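Local coordinates for putative acyl-CoA N-acyltransferase (Klebsiella pneumoniae subsp. pneumoniae, PDB 3LOD), which probably transfers an acyl group from acyl-CoA to an acceptor, as GNAT-family acyltransferases do, at residues 94-99 against 124-129. Numbering follows the deposited sequence.
Sequences KLLAAL and ALYTRN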
ATOM      1  N   LYS A  94      -8.755   3.674   5.879  1.00 25.20           N
ATOM      2  CA  LYS A  94      -8.991   2.531   6.730  1.00 25.42           C
ATOM      3  C   LYS A  94      -7.882   1.508   6.539  1.00 24.25           C
ATOM      4  O   LYS A  94      -7.287   1.046   7.523  1.00 24.26           O
ATOM      5  CB  LYS A  94     -10.380   1.956   6.461  1.00 26.08           C
ATOM      6  CG  LYS A  94     -10.751   0.764   7.314  1.00 29.25           C
ATOM      7  CD  LYS A  94     -12.303   0.675   7.593  1.00 32.92           C
ATOM      8  CE  LYS A  94     -12.643  -0.602   8.418  1.00 33.67           C
ATOM      9  NZ  LYS A  94     -13.713  -0.465   9.471  1.00 34.39           N
ATOM     10  N   LEU A  95      -7.569   1.239   5.272  1.00 23.01           N
ATOM     11  CA  LEU A  95      -6.524   0.295   4.860  1.00 23.09           C
ATOM     12  C   LEU A  95      -5.122   0.718   5.309  1.00 23.80           C
ATOM     13  O   LEU A  95      -4.405  -0.036   5.959  1.00 23.53           O
ATOM     14  CB  LEU A  95      -6.509   0.124   3.337  1.00 22.11           C
ATOM     15  CG  LEU A  95      -5.421  -0.759   2.702  1.00 19.73           C
ATOM     16  CD1 LEU A  95      -5.475  -2.230   3.182  1.00 16.56           C
ATOM     17  CD2 LEU A  95      -5.567  -0.717   1.178  1.00 20.51           C
ATOM     18  N   LEU A  96      -4.732   1.922   4.923  1.00 24.19           N
ATOM     19  CA  LEU A  96      -3.490   2.518   5.398  1.00 24.31           C
ATOM     20  C   LEU A  96      -3.280   2.329   6.913  1.00 24.01           C
ATOM     21  O   LEU A  96      -2.217   1.844   7.335  1.00 25.42           O
ATOM     22  CB  LEU A  96      -3.480   3.992   5.003  1.00 24.26           C
ATOM     23  CG  LEU A  96      -2.274   4.816   5.414  1.00 26.40           C
ATOM     24  CD1 LEU A  96      -1.044   4.254   4.730  1.00 30.70           C
ATOM     25  CD2 LEU A  96      -2.457   6.288   5.053  1.00 24.42           C
ATOM     26  N   ALA A  97      -4.281   2.642   7.735  1.00 22.96           N
ATOM     27  CA  ALA A  97      -4.125   2.494   9.197  1.00 21.89           C
ATOM     28  C   ALA A  97      -3.902   1.046   9.585  1.00 21.43           C
ATOM     29  O   ALA A  97      -3.242   0.743  10.565  1.00 22.02           O
ATOM     30  CB  ALA A  97      -5.319   3.012   9.899  1.00 20.99           C
ATOM     31  N   ALA A  98      -4.474   0.146   8.801  1.00 21.23           N
ATOM     32  CA  ALA A  98      -4.435  -1.262   9.125  1.00 20.04           C
ATOM     33  C   ALA A  98      -3.069  -1.832   8.769  1.00 20.18           C
ATOM     34  O   ALA A  98      -2.581  -2.748   9.463  1.00 20.92           O
ATOM     35  CB  ALA A  98      -5.532  -1.992   8.407  1.00 18.99           C
ATOM     36  N   LEU A  99      -2.440  -1.300   7.709  1.00 18.90           N
ATOM     37  CA  LEU A  99      -1.108  -1.740   7.305  1.00 18.69           C
ATOM     38  C   LEU A  99      -0.068  -1.212   8.307  1.00 19.43           C
ATOM     39  O   LEU A  99       0.892  -1.896   8.685  1.00 18.47           O
ATOM     40  CB  LEU A  99      -0.778  -1.242   5.883  1.00 18.78           C
ATOM     41  CG  LEU A  99      -1.515  -1.943   4.720  1.00 16.04           C
ATOM     42  CD1 LEU A  99      -1.543  -1.060   3.487  1.00 14.23           C
ATOM     43  CD2 LEU A  99      -0.848  -3.250   4.383  1.00  5.39           C
ATOM     44  N   ALA A 124      -2.141  12.528  -2.115  1.00 25.63           N
ATOM     45  CA  ALA A 124      -2.899  13.322  -1.144  1.00 25.38           C
ATOM     46  C   ALA A 124      -3.331  12.474   0.048  1.00 25.43           C
ATOM     47  O   ALA A 124      -3.369  12.970   1.162  1.00 25.26           O
ATOM     48  CB  ALA A 124      -4.083  13.968  -1.778  1.00 24.85           C
ATOM     49  N   LEU A 125      -3.679  11.210  -0.182  1.00 25.28           N
ATOM     50  CA  LEU A 125      -4.045  10.355   0.938  1.00 25.86           C
ATOM     51  C   LEU A 125      -2.852  10.249   1.915  1.00 26.87           C
ATOM     52  O   LEU A 125      -3.007  10.432   3.121  1.00 28.19           O
ATOM     53  CB  LEU A 125      -4.465   8.993   0.452  1.00 25.76           C
ATOM     54  CG  LEU A 125      -4.445   7.939   1.559  1.00 27.87           C
ATOM     55  CD1 LEU A 125      -5.582   8.190   2.509  1.00 29.75           C
ATOM     56  CD2 LEU A 125      -4.638   6.604   0.968  1.00 27.99           C
ATOM     57  N   TYR A 126      -1.648  10.019   1.412  1.00 26.77           N
ATOM     58  CA  TYR A 126      -0.545   9.875   2.323  1.00 27.34           C
ATOM     59  C   TYR A 126      -0.274  11.144   3.064  1.00 29.25           C
ATOM     60  O   TYR A 126       0.002  11.073   4.252  1.00 31.29           O
ATOM     61  CB  TYR A 126       0.713   9.411   1.616  1.00 26.11           C
ATOM     62  CG  TYR A 126       0.498   8.125   0.861  1.00 21.89           C
ATOM     63  CD1 TYR A 126      -0.113   6.998   1.467  1.00 15.78           C
ATOM     64  CD2 TYR A 126       0.911   8.021  -0.449  1.00 18.63           C
ATOM     65  CE1 TYR A 126      -0.354   5.824   0.734  1.00 13.46           C
ATOM     66  CE2 TYR A 126       0.704   6.849  -1.181  1.00 13.78           C
ATOM     67  CZ  TYR A 126       0.075   5.762  -0.592  1.00 15.22           C
ATOM     68  OH  TYR A 126      -0.076   4.599  -1.387  1.00 19.27           O
ATOM     69  N   THR A 127      -0.314  12.283   2.369  1.00 30.60           N
ATOM     70  CA  THR A 127      -0.084  13.618   2.961  1.00 31.89           C
ATOM     71  C   THR A 127      -1.072  13.916   4.085  1.00 33.79           C
ATOM     72  O   THR A 127      -0.680  14.418   5.131  1.00 34.13           O
ATOM     73  CB  THR A 127      -0.196  14.748   1.901  1.00 31.74           C
ATOM     74  OG1 THR A 127       0.459  14.327   0.701  1.00 32.69           O
ATOM     75  CG2 THR A 127       0.418  16.065   2.387  1.00 27.86           C
ATOM     76  N   ARG A 128      -2.348  13.597   3.861  1.00 35.75           N
ATOM     77  CA  ARG A 128      -3.405  13.739   4.871  1.00 37.26           C
ATOM     78  C   ARG A 128      -3.109  12.900   6.120  1.00 37.79           C
ATOM     79  O   ARG A 128      -3.691  13.153   7.184  1.00 38.96           O
ATOM     80  CB  ARG A 128      -4.774  13.310   4.305  1.00 37.94           C
ATOM     81  CG  ARG A 128      -5.665  14.434   3.767  1.00 38.89           C
ATOM     82  CD  ARG A 128      -7.012  13.889   3.270  1.00 41.95           C
ATOM     83  NE  ARG A 128      -6.960  13.382   1.888  1.00 46.83           N
ATOM     84  CZ  ARG A 128      -7.350  12.166   1.463  1.00 45.72           C
ATOM     85  NH1 ARG A 128      -7.855  11.240   2.293  1.00 46.36           N
ATOM     86  NH2 ARG A 128      -7.228  11.863   0.176  1.00 44.01           N
ATOM     87  N   ASN A 129      -2.216  11.912   6.008  1.00 37.55           N
ATOM     88  CA  ASN A 129      -1.901  11.035   7.152  1.00 36.78           C
ATOM     89  C   ASN A 129      -0.429  10.974   7.565  1.00 36.22           C
ATOM     90  O   ASN A 129       0.073   9.944   8.028  1.00 37.44           O
ATOM     91  CB  ASN A 129      -2.517   9.648   6.978  1.00 36.28           C
ATOM     92  CG  ASN A 129      -4.017   9.714   6.723  1.00 36.97           C
ATOM     93  OD1 ASN A 129      -4.472   9.610   5.577  1.00 38.89           O
ATOM     94  ND2 ASN A 129      -4.791   9.926   7.780  1.00 36.47           N
TER
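The Y126 ring receives L96 at its edge: methyl CD2 of L96 lies near the ring plane, 4.3 Å from Y126 CD1, and does not sit over a face, while the Y131 ring meets that of Y126 with planes at about 60°. A second flat group, the guanidinium of R128, is turned back on its own helix, with L125 CA 3.6 Å above one face, nearer its border than its middle, a contact within the segment 124-129. The contact illustrates how a single leucine can join two helices. L96 holds CG anti to its backbone N (chi1 179°), which carries the branched end across to the last turn of helix 120-128 and the residue that follows it, and there its CD2 meets three residues. Besides the tyrosine edge, it comes within 4.3 Å of L125 CG and 3.9 Å of N129 CB, the leucine and asparagine side chains running at a slant to each other. Y126 reaches L96 through its ring, although its CB is directed to one side; L125 and N129 both start out toward helix 91-104. With 143 Å² buried in all and the closest CA pair, L96 and Y126, 8.5 Å apart, the apolar contact is small and local. Helices 91-104 and 120-128 meet in the GNAT fold beside strand 74-82, where L96 packs on M77 and Y126 on V80, while Y126 also touches M149 of strand 146-152 and L95 and L99 face strand 49-55.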